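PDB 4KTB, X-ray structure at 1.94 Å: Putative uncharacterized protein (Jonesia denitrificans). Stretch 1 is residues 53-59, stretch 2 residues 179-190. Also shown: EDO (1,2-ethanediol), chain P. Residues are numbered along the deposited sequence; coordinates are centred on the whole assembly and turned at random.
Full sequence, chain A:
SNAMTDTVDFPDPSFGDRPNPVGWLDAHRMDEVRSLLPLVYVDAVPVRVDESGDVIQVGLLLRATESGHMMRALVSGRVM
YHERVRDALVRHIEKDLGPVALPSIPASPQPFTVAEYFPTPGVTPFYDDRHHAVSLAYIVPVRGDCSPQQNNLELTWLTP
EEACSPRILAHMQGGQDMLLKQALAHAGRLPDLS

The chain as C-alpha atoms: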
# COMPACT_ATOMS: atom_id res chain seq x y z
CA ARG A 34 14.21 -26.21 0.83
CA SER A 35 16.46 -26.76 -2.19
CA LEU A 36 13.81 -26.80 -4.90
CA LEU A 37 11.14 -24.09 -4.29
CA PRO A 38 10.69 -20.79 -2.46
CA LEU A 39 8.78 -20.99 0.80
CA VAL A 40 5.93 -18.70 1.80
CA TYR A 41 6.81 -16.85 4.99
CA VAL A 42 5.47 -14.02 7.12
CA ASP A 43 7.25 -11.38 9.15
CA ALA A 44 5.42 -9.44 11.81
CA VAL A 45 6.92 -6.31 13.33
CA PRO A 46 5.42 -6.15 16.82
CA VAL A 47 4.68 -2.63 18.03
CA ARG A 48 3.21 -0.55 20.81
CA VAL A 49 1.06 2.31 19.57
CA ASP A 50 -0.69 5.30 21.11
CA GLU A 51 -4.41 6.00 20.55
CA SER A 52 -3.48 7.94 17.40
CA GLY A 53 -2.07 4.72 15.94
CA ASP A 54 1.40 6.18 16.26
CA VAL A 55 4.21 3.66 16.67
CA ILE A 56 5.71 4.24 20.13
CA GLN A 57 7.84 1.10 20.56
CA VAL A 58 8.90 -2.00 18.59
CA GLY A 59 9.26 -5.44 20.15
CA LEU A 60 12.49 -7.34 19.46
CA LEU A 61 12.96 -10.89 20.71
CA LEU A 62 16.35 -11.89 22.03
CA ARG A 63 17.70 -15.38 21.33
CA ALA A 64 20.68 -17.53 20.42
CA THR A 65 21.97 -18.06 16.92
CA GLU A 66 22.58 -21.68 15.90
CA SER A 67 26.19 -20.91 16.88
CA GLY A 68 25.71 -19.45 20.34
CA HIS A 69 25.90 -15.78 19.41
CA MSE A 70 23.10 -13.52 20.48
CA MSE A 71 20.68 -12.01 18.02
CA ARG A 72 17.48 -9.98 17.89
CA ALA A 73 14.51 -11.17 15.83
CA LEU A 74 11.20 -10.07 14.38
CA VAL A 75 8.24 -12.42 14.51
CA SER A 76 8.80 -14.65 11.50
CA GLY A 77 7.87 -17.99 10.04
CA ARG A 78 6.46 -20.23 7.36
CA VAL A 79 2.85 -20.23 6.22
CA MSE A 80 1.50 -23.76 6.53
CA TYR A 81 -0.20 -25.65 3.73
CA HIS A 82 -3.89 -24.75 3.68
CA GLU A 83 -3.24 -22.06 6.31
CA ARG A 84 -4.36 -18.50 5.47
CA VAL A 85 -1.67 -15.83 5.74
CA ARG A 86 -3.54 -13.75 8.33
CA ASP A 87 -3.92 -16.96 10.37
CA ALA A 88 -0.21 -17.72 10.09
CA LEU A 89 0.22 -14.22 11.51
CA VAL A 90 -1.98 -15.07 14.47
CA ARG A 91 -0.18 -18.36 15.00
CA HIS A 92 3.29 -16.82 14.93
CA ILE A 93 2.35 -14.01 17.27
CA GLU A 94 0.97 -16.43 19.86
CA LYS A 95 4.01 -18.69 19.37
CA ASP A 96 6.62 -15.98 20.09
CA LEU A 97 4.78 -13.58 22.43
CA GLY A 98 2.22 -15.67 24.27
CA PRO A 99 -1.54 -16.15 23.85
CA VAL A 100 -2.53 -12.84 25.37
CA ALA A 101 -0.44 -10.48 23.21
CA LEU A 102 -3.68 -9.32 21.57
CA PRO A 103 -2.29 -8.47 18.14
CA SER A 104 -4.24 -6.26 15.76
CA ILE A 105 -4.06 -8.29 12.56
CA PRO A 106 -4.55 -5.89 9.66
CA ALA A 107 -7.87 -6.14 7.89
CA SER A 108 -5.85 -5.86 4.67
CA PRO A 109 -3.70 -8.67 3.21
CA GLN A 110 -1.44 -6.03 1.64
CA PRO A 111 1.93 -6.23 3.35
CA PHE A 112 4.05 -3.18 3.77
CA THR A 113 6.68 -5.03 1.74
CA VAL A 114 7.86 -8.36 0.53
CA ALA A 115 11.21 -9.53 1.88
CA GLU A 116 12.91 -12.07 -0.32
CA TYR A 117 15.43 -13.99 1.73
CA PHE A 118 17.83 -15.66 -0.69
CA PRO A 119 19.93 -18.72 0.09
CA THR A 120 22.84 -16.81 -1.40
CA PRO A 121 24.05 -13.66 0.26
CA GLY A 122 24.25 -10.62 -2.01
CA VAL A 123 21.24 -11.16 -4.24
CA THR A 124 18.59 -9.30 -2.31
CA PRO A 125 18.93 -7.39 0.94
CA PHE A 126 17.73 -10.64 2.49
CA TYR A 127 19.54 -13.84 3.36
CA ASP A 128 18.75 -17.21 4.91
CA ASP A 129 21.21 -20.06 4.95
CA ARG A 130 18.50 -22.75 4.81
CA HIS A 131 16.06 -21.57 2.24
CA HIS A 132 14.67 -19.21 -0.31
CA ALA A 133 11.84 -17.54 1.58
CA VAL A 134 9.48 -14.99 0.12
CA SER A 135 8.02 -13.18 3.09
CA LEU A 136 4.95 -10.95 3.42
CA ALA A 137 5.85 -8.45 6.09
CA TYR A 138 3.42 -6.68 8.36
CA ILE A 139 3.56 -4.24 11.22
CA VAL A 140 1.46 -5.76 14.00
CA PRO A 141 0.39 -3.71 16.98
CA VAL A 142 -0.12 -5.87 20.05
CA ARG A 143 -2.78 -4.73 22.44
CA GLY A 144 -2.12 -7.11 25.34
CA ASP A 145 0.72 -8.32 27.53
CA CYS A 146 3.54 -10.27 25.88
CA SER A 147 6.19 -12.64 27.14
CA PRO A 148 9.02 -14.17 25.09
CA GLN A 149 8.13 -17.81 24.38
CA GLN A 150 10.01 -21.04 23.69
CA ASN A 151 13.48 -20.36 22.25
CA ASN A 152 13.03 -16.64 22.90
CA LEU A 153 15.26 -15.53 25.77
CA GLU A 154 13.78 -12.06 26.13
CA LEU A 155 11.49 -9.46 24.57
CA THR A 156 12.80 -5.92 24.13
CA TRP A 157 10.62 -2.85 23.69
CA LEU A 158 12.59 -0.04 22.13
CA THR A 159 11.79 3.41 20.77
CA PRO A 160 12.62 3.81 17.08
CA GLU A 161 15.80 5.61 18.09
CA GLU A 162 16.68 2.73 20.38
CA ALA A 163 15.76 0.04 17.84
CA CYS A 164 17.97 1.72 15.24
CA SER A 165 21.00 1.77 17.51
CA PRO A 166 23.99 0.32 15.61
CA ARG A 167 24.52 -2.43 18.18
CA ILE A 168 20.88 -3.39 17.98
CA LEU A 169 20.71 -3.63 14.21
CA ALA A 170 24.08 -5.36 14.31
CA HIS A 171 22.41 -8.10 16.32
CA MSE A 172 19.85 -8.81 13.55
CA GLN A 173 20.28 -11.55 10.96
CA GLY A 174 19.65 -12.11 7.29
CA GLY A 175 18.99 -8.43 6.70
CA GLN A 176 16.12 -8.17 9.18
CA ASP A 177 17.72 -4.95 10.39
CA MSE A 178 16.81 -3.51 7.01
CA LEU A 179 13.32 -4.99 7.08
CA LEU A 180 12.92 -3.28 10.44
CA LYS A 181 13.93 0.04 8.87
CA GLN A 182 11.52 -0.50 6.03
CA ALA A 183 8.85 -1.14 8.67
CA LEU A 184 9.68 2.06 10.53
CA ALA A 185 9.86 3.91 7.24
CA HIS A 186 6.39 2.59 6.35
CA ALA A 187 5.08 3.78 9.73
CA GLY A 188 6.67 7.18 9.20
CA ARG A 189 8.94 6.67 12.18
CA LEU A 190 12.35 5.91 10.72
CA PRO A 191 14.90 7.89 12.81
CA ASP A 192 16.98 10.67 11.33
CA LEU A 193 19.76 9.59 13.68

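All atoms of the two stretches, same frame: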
# COMPACT_ATOMS: atom_id res chain seq x y z
N GLY A 53 -2.67 5.72 16.81
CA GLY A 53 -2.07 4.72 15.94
C GLY A 53 -0.57 4.87 15.79
O GLY A 53 0.07 4.09 15.09
N ASP A 54 -0.00 5.86 16.47
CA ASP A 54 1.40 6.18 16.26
C ASP A 54 2.32 5.14 16.91
O ASP A 54 2.16 4.79 18.07
CB ASP A 54 1.72 7.55 16.83
CG ASP A 54 3.01 8.10 16.30
OD1 ASP A 54 3.70 7.37 15.57
OD2 ASP A 54 3.34 9.26 16.61
N VAL A 55 3.29 4.66 16.15
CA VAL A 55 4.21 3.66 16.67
C VAL A 55 5.08 4.29 17.76
O VAL A 55 5.82 5.24 17.50
CB VAL A 55 5.11 3.11 15.57
CG1 VAL A 55 6.05 2.06 16.14
CG2 VAL A 55 4.28 2.49 14.46
N ILE A 56 4.98 3.74 18.97
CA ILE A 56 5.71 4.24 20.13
C ILE A 56 6.93 3.37 20.45
O ILE A 56 8.02 3.89 20.70
CB ILE A 56 4.83 4.31 21.38
CG1 ILE A 56 3.49 4.98 21.07
CG2 ILE A 56 5.56 5.04 22.50
CD1 ILE A 56 3.64 6.42 20.57
N GLN A 57 6.73 2.05 20.45
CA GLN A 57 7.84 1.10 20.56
C GLN A 57 7.73 -0.09 19.61
O GLN A 57 6.65 -0.40 19.11
CB GLN A 57 8.01 0.58 21.99
CG GLN A 57 8.59 1.57 22.97
CD GLN A 57 8.71 0.96 24.34
OE1 GLN A 57 7.79 0.31 24.83
NE2 GLN A 57 9.87 1.14 24.95
N VAL A 58 8.86 -0.75 19.36
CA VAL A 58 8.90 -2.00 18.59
C VAL A 58 9.38 -3.11 19.51
O VAL A 58 10.22 -2.87 20.38
CB VAL A 58 9.88 -1.90 17.40
CG1 VAL A 58 9.94 -3.22 16.63
CG2 VAL A 58 9.48 -0.79 16.48
N GLY A 59 8.86 -4.32 19.31
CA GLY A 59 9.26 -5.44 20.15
C GLY A 59 10.25 -6.37 19.47
O GLY A 59 9.89 -7.05 18.51
N LEU A 179 14.77 -4.80 7.09
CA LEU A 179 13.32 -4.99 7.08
C LEU A 179 12.69 -4.17 8.20
O LEU A 179 11.62 -3.58 8.04
CB LEU A 179 12.97 -6.47 7.22
CG LEU A 179 11.48 -6.81 7.19
CD1 LEU A 179 10.83 -6.26 5.95
CD2 LEU A 179 11.29 -8.31 7.27
N LEU A 180 13.39 -4.10 9.33
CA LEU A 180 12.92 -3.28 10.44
C LEU A 180 12.87 -1.80 10.04
O LEU A 180 11.92 -1.09 10.37
CB LEU A 180 13.82 -3.50 11.65
CG LEU A 180 13.68 -2.49 12.78
CD1 LEU A 180 12.27 -2.51 13.35
CD2 LEU A 180 14.72 -2.79 13.86
N LYS A 181 13.89 -1.34 9.32
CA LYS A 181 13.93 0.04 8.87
C LYS A 181 12.85 0.34 7.85
O LYS A 181 12.24 1.41 7.85
CB LYS A 181 15.29 0.35 8.25
CG LYS A 181 16.43 0.36 9.24
CD LYS A 181 17.64 0.98 8.59
CE LYS A 181 18.84 0.06 8.71
NZ LYS A 181 20.05 0.59 8.02
N GLN A 182 12.63 -0.61 6.95
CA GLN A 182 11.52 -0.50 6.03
C GLN A 182 10.20 -0.39 6.79
O GLN A 182 9.32 0.34 6.39
CB GLN A 182 11.48 -1.70 5.08
CG GLN A 182 12.64 -1.76 4.12
CD GLN A 182 12.64 -3.04 3.31
OE1 GLN A 182 13.41 -3.96 3.60
NE2 GLN A 182 11.78 -3.11 2.30
N ALA A 183 10.09 -1.12 7.90
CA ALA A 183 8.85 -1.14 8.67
C ALA A 183 8.63 0.20 9.35
O ALA A 183 7.53 0.74 9.34
CB ALA A 183 8.87 -2.29 9.70
N LEU A 184 9.71 0.74 9.92
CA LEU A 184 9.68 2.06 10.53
C LEU A 184 9.44 3.14 9.50
O LEU A 184 8.71 4.10 9.75
CB LEU A 184 11.02 2.33 11.23
CG LEU A 184 11.25 1.47 12.46
CD1 LEU A 184 12.65 1.68 12.97
CD2 LEU A 184 10.23 1.81 13.53
N ALA A 185 10.09 3.00 8.34
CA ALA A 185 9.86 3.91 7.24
C ALA A 185 8.37 3.90 6.90
O ALA A 185 7.75 4.95 6.83
CB ALA A 185 10.69 3.53 6.04
N HIS A 186 7.81 2.71 6.70
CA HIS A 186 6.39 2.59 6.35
C HIS A 186 5.51 3.31 7.36
O HIS A 186 4.56 3.98 7.00
CB HIS A 186 5.96 1.12 6.27
CG HIS A 186 4.53 0.93 5.86
ND1 HIS A 186 4.05 1.30 4.62
CD2 HIS A 186 3.47 0.41 6.53
CE1 HIS A 186 2.77 1.01 4.54
NE2 HIS A 186 2.39 0.47 5.68
N ALA A 187 5.85 3.17 8.64
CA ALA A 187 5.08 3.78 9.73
C ALA A 187 5.34 5.28 9.87
O ALA A 187 4.69 5.97 10.65
CB ALA A 187 5.37 3.07 11.03
N GLY A 188 6.29 5.79 9.10
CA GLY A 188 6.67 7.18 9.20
C GLY A 188 7.41 7.46 10.49
O GLY A 188 7.24 8.52 11.10
N ARG A 189 8.23 6.52 10.92
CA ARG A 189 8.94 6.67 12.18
C ARG A 189 10.38 6.18 12.07
O ARG A 189 10.97 5.76 13.06
CB ARG A 189 8.19 5.93 13.30
CG ARG A 189 6.88 6.57 13.74
CD ARG A 189 7.11 7.59 14.83
NE ARG A 189 5.95 8.44 15.07
CZ ARG A 189 5.95 9.77 14.99
NH1 ARG A 189 7.06 10.44 14.67
NH2 ARG A 189 4.83 10.45 15.22
N LEU A 190 10.94 6.23 10.87
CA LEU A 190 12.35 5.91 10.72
C LEU A 190 13.17 7.08 11.27
O LEU A 190 12.94 8.22 10.89
CB LEU A 190 12.70 5.68 9.25
CG LEU A 190 14.14 5.29 8.94
CD1 LEU A 190 14.45 3.87 9.43
CD2 LEU A 190 14.36 5.41 7.45
C1 EDO P . 9.24 -2.69 28.11
O1 EDO P . 7.95 -2.51 28.70
C2 EDO P . 10.07 -1.42 28.28
O2 EDO P . 9.37 -0.31 27.70
O HOH W 1 3.96 8.39 12.53
O HOH W 2 3.45 5.43 12.78

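The contact between these two stretches is small, 284 Å² counting both sides, and it joins parts of the chain more than 120 residues apart. Stretch 1 is a short loop that runs into a strand at V55; stretch 2 is the end of a helix followed by the turn that stops it. No backbone hydrogen bond joins strand and helix directly; the contact is made mostly by side chains, with some backbone atoms and two waters taking part. The backbones come nearest at V55 and A187, whose CA atoms lie 7.0 Å apart, close enough for small side chains to touch directly.

R189 covers the most surface, and the way the helix ends helps to place it. The last turn closes as a Schellman motif: G188 N donates to A185 O at 2.8 Å, and R189 N reaches back to L184 O at 2.7 Å. G188, at phi 71°, is the first residue to leave helical geometry, a conformation that by itself favours glycine; in the next residue, R189, the CA-to-CB bond points toward the first stretch. The rule to read here is that a helix terminus can do two jobs, ending the helix and presenting a long side chain to a neighbour.

That side chain meets D54 in a two-pronged salt bridge. R189 NE donates to D54 OD1 at 2.5 Å with a nearly straight N-H...O angle of 175°, while R189 NH2 donates to D54 OD2 at a very short 2.4 Å and a more bent 141°. The carboxylate thus approaches the guanidinium at its edge, near its plane, where the N-H groups point, and each oxygen takes one of them. D54's CA-to-CB bond points sideways, but with chi1 in the t well its end comes nearer the arginine. On the way to its charged end, R189 also passes V55: its CD lies 3.8 Å from V55 O, and its CG 4.3 Å from V55 CB, so the aliphatic part of the arginine packs as well as carrying the charge.

V55, second in covered area, points its CA-to-CB bond toward the helix end and sets CG2 against A187 CB at 3.6 Å. The contact falls where the two backbones come nearest, and on the helix side it is made by the single methyl of A187. Further along, V58 also points toward the helix, and its two methyls divide the work: CG1 meets L180 CD1 at 4.1 Å, and CG2 meets L184 CD2 at 4.0 Å. L180 and L184 are one helical turn apart, linked by the bond from L184 N to L180 O, so one valine bridges successive turns. The intervening I56 and Q57 direct their CA-to-CB bonds away, and Q57 NE2 donates to O2 of an ethanediol at 3.1 Å.

Water finishes the polar end. Water 1 lies 3.2 Å from both D54 OD1 and A187 O, while water 2 sits 2.5 Å from A187 O and accepts a weak bond from V55 N at 3.5 Å.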